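Local coordinates for protein dihydrophenazinedicarboxylate synthase (Burkholderia, PDB 4HMW) that catalyses FMN-dependent oxidations by molecular oxygen in the terminal steps of core phenazine biosynthesis, releasing hydrogen peroxide, at residues E48-T56 / S65-I73. Numbering follows the deposited sequence.
With FMN (flavin mononucleotide), chain D.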
loop_
_atom_site.group_PDB
_atom_site.type_symbol
_atom_site.label_atom_id
_atom_site.label_comp_id
_atom_site.label_asym_id
_atom_site.label_seq_id
_atom_site.Cartn_x
_atom_site.Cartn_y
_atom_site.Cartn_z
ATOM N N GLU B 48 -10.730 -9.891 -1.346
ATOM C CA GLU B 48 -10.003 -9.319 -0.193
ATOM C C GLU B 48 -10.053 -7.789 -0.195
ATOM O O GLU B 48 -9.003 -7.111 -0.283
ATOM C CB GLU B 48 -8.535 -9.779 -0.150
ATOM C CG GLU B 48 -8.372 -11.259 0.239
ATOM C CD GLU B 48 -6.900 -11.693 0.337
ATOM O OE1 GLU B 48 -6.042 -10.919 0.850
ATOM O OE2 GLU B 48 -6.620 -12.817 -0.122
ATOM N N PRO B 49 -11.268 -7.234 -0.086
ATOM C CA PRO B 49 -11.389 -5.776 -0.120
ATOM C C PRO B 49 -10.734 -5.101 1.090
ATOM O O PRO B 49 -10.369 -3.937 0.992
ATOM C CB PRO B 49 -12.914 -5.545 -0.136
ATOM C CG PRO B 49 -13.516 -6.771 0.449
ATOM C CD PRO B 49 -12.583 -7.905 0.049
ATOM N N LYS B 50 -10.541 -5.818 2.189
ATOM C CA LYS B 50 -10.060 -5.188 3.428
ATOM C C LYS B 50 -8.549 -5.240 3.576
ATOM O O LYS B 50 -8.022 -4.857 4.632
ATOM C CB LYS B 50 -10.740 -5.834 4.658
ATOM C CG LYS B 50 -12.272 -5.721 4.635
ATOM C CD LYS B 50 -12.921 -6.020 5.985
ATOM C CE LYS B 50 -12.724 -7.462 6.415
ATOM N NZ LYS B 50 -12.782 -7.622 7.894
ATOM N N ALA B 51 -7.854 -5.698 2.530
ATOM C CA ALA B 51 -6.384 -5.743 2.550
ATOM C C ALA B 51 -5.805 -4.349 2.404
ATOM O O ALA B 51 -5.725 -3.781 1.301
ATOM C CB ALA B 51 -5.845 -6.660 1.467
ATOM N N LEU B 52 -5.390 -3.787 3.522
ATOM C CA LEU B 52 -4.960 -2.418 3.596
ATOM C C LEU B 52 -3.424 -2.362 3.563
ATOM O O LEU B 52 -2.742 -3.024 4.374
ATOM C CB LEU B 52 -5.469 -1.861 4.941
ATOM C CG LEU B 52 -5.227 -0.376 5.257
ATOM C CD1 LEU B 52 -6.151 0.481 4.428
ATOM C CD2 LEU B 52 -5.406 -0.084 6.735
ATOM N N ALA B 53 -2.868 -1.605 2.628
ATOM C CA ALA B 53 -1.428 -1.375 2.626
ATOM C C ALA B 53 -1.110 -0.290 3.638
ATOM O O ALA B 53 -1.384 0.880 3.392
ATOM C CB ALA B 53 -0.980 -0.969 1.245
ATOM N N LEU B 54 -0.600 -0.707 4.808
ATOM C CA LEU B 54 -0.342 0.205 5.928
ATOM C C LEU B 54 1.112 0.662 5.984
ATOM O O LEU B 54 2.010 -0.159 6.164
ATOM C CB LEU B 54 -0.698 -0.473 7.263
ATOM C CG LEU B 54 -0.580 0.430 8.500
ATOM C CD1 LEU B 54 -1.663 1.460 8.539
ATOM C CD2 LEU B 54 -0.626 -0.404 9.738
ATOM N N ALA B 55 1.319 1.967 5.875
ATOM C CA ALA B 55 2.651 2.586 5.914
ATOM C C ALA B 55 2.844 3.333 7.223
ATOM O O ALA B 55 1.941 4.028 7.697
ATOM C CB ALA B 55 2.803 3.532 4.752
ATOM N N THR B 56 4.035 3.154 7.788
ATOM C CA THR B 56 4.447 3.778 9.035
ATOM C C THR B 56 5.903 4.260 8.804
ATOM O O THR B 56 6.541 3.891 7.837
ATOM C CB THR B 56 4.400 2.795 10.211
ATOM O OG1 THR B 56 5.131 1.614 9.889
ATOM C CG2 THR B 56 2.958 2.433 10.549
ATOM N N SER B 65 6.120 -0.553 4.995
ATOM C CA SER B 65 4.746 -0.882 4.654
ATOM C C SER B 65 4.526 -2.393 4.669
ATOM O O SER B 65 5.452 -3.168 4.523
ATOM C CB SER B 65 4.319 -0.246 3.316
ATOM O OG SER B 65 5.180 -0.577 2.257
ATOM N N ARG B 66 3.280 -2.773 4.890
ATOM C CA ARG B 66 2.846 -4.157 4.898
ATOM C C ARG B 66 1.329 -4.201 4.800
ATOM O O ARG B 66 0.628 -3.218 5.105
ATOM C CB ARG B 66 3.295 -4.870 6.185
ATOM C CG ARG B 66 2.500 -4.508 7.446
ATOM C CD ARG B 66 2.699 -3.097 7.880
ATOM N NE ARG B 66 4.051 -2.857 8.322
ATOM C CZ ARG B 66 4.600 -1.666 8.547
ATOM N NH1 ARG B 66 3.996 -0.529 8.284
ATOM N NH2 ARG B 66 5.808 -1.615 9.051
ATOM N N VAL B 67 0.809 -5.334 4.379
ATOM C CA VAL B 67 -0.615 -5.514 4.349
ATOM C C VAL B 67 -1.161 -5.890 5.750
ATOM O O VAL B 67 -0.570 -6.685 6.483
ATOM C CB VAL B 67 -1.034 -6.659 3.357
ATOM C CG1 VAL B 67 -2.547 -6.958 3.474
ATOM C CG2 VAL B 67 -0.620 -6.329 1.881
ATOM N N ILE B 68 -2.261 -5.254 6.095
ATOM C CA ILE B 68 -3.058 -5.564 7.270
ATOM C C ILE B 68 -4.495 -5.771 6.808
ATOM O O ILE B 68 -4.995 -4.967 6.026
ATOM C CB ILE B 68 -3.061 -4.353 8.218
ATOM C CG1 ILE B 68 -1.647 -4.048 8.666
ATOM C CG2 ILE B 68 -3.929 -4.601 9.355
ATOM C CD1 ILE B 68 -1.080 -5.101 9.501
ATOM N N ALA B 69 -5.185 -6.791 7.308
ATOM C CA ALA B 69 -6.615 -6.888 7.046
ATOM C C ALA B 69 -7.339 -6.344 8.252
ATOM O O ALA B 69 -7.280 -6.949 9.325
ATOM C CB ALA B 69 -7.037 -8.335 6.772
ATOM N N PHE B 70 -8.021 -5.213 8.096
ATOM C CA PHE B 70 -8.635 -4.560 9.256
ATOM C C PHE B 70 -9.824 -5.345 9.779
ATOM O O PHE B 70 -10.467 -6.070 9.029
ATOM C CB PHE B 70 -8.976 -3.079 8.976
ATOM C CG PHE B 70 -9.971 -2.859 7.906
ATOM C CD1 PHE B 70 -11.324 -2.963 8.180
ATOM C CD2 PHE B 70 -9.564 -2.535 6.611
ATOM C CE1 PHE B 70 -12.249 -2.734 7.215
ATOM C CE2 PHE B 70 -10.508 -2.311 5.626
ATOM C CZ PHE B 70 -11.849 -2.425 5.936
ATOM N N SER B 71 -10.068 -5.246 11.084
ATOM C CA SER B 71 -11.129 -5.985 11.761
ATOM C C SER B 71 -12.485 -5.384 11.523
ATOM O O SER B 71 -13.433 -6.086 11.207
ATOM C CB SER B 71 -10.900 -5.952 13.284
ATOM O OG SER B 71 -9.538 -6.115 13.601
ATOM N N SER B 72 -12.574 -4.071 11.693
ATOM C CA SER B 72 -13.844 -3.377 11.622
ATOM C C SER B 72 -13.633 -1.888 11.434
ATOM O O SER B 72 -12.496 -1.386 11.487
ATOM C CB SER B 72 -14.682 -3.600 12.889
ATOM O OG SER B 72 -14.024 -3.074 14.038
ATOM N N ILE B 73 -14.749 -1.181 11.231
ATOM C CA ILE B 73 -14.731 0.264 11.101
ATOM C C ILE B 73 -15.810 0.816 11.995
ATOM O O ILE B 73 -16.977 0.414 11.909
ATOM C CB ILE B 73 -15.015 0.675 9.669
ATOM C CG1 ILE B 73 -13.906 0.133 8.766
ATOM C CG2 ILE B 73 -15.033 2.178 9.513
ATOM C CD1 ILE B 73 -14.107 0.433 7.342
HETATM N N1 FMN D . -0.264 -8.639 10.382
HETATM C C2 FMN D . -0.820 -8.159 11.538
HETATM O O2 FMN D . -0.074 -7.902 12.498
HETATM N N3 FMN D . -2.189 -7.979 11.641
HETATM C C4 FMN D . -3.023 -8.255 10.584
HETATM O O4 FMN D . -4.248 -8.064 10.703
HETATM C C4A FMN D . -2.468 -8.746 9.401
HETATM N N5 FMN D . -3.281 -9.051 8.331
HETATM C C5A FMN D . -2.700 -9.503 7.147
HETATM C C6 FMN D . -3.522 -9.773 6.058
HETATM C C7 FMN D . -2.967 -10.198 4.858
HETATM C C7M FMN D . -3.865 -10.514 3.682
HETATM C C8 FMN D . -1.582 -10.379 4.770
HETATM C C8M FMN D . -0.962 -10.862 3.487
HETATM C C9 FMN D . -0.760 -10.104 5.870
HETATM C C9A FMN D . -1.317 -9.661 7.045
HETATM N N10 FMN D . -0.494 -9.416 8.154
HETATM C C10 FMN D . -1.077 -8.928 9.296
HETATM C "C1'" FMN D . 0.999 -9.596 8.094
HETATM C "C2'" FMN D . 1.689 -8.308 7.735
HETATM O "O2'" FMN D . 1.623 -8.112 6.330
HETATM C "C3'" FMN D . 3.143 -8.284 8.171
HETATM O "O3'" FMN D . 3.843 -9.458 7.777
HETATM C "C4'" FMN D . 3.259 -8.068 9.679
HETATM O "O4'" FMN D . 2.166 -7.631 10.450
HETATM C "C5'" FMN D . 4.642 -7.731 10.158
HETATM O "O5'" FMN D . 4.792 -6.389 9.750
HETATM P P FMN D . 6.013 -5.448 10.225
HETATM O O1P FMN D . 5.560 -4.903 11.543
HETATM O O2P FMN D . 7.263 -6.323 10.311
HETATM O O3P FMN D . 6.114 -4.383 9.140
HETATM O O HOH W 1 -10.324 -8.773 8.414
#
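Two bends, at chi2 -67° and chi3 -66°, turn the side chain of Arg66 over toward the end of strand 51-56, so that its guanidinium lies between Thr56 and the FMN phosphate. NH1 bonds to Thr56 OG1 at 2.9 Å and also to Leu54 O, arriving above that carbonyl's plane. The backbone N of Arg66 reaches the same oxygen from the opposite face, and one carbonyl thus holds both the main chain and the side chain of the arginine. The guanidinium's other edge serves the cofactor: NE and NH2 both grip FMN O3P, at 2.7 and 2.8 Å.

The frame is an antiparallel beta hairpin, in which Leu52 and Ile68 form a hydrogen-bonded pair and exchange two nearly straight bonds. Next to Ile68, Val67 O accepts from FMN O2' at 2.6 Å, while Val67 CG1 packs 3.5 Å from C7 of the flavin and Ile68 CD1 meets its pyrimidine end. On the sheet face carrying Ala53 and Ala55, these residues pack on their counterparts in the second subunit.

At the far end the Lys50 chain crosses the Phe70 ring, CB over one face 3.9 Å from the centroid in a CH-pi contact. In the conformer described, one of two for Lys50, Lys50 NZ bonds to Phe70 O at 3.0 Å, and a water bridges the same two atoms.

Thr56 is the second-shell residue that positions Arg66, and Glu91, hydrogen-bonded to Thr56 OG1, stands behind it. Lys88 also bonds to FMN, and the arginine, fixed in rotation by the hairpin itself, probably helps to balance the phosphate's charge.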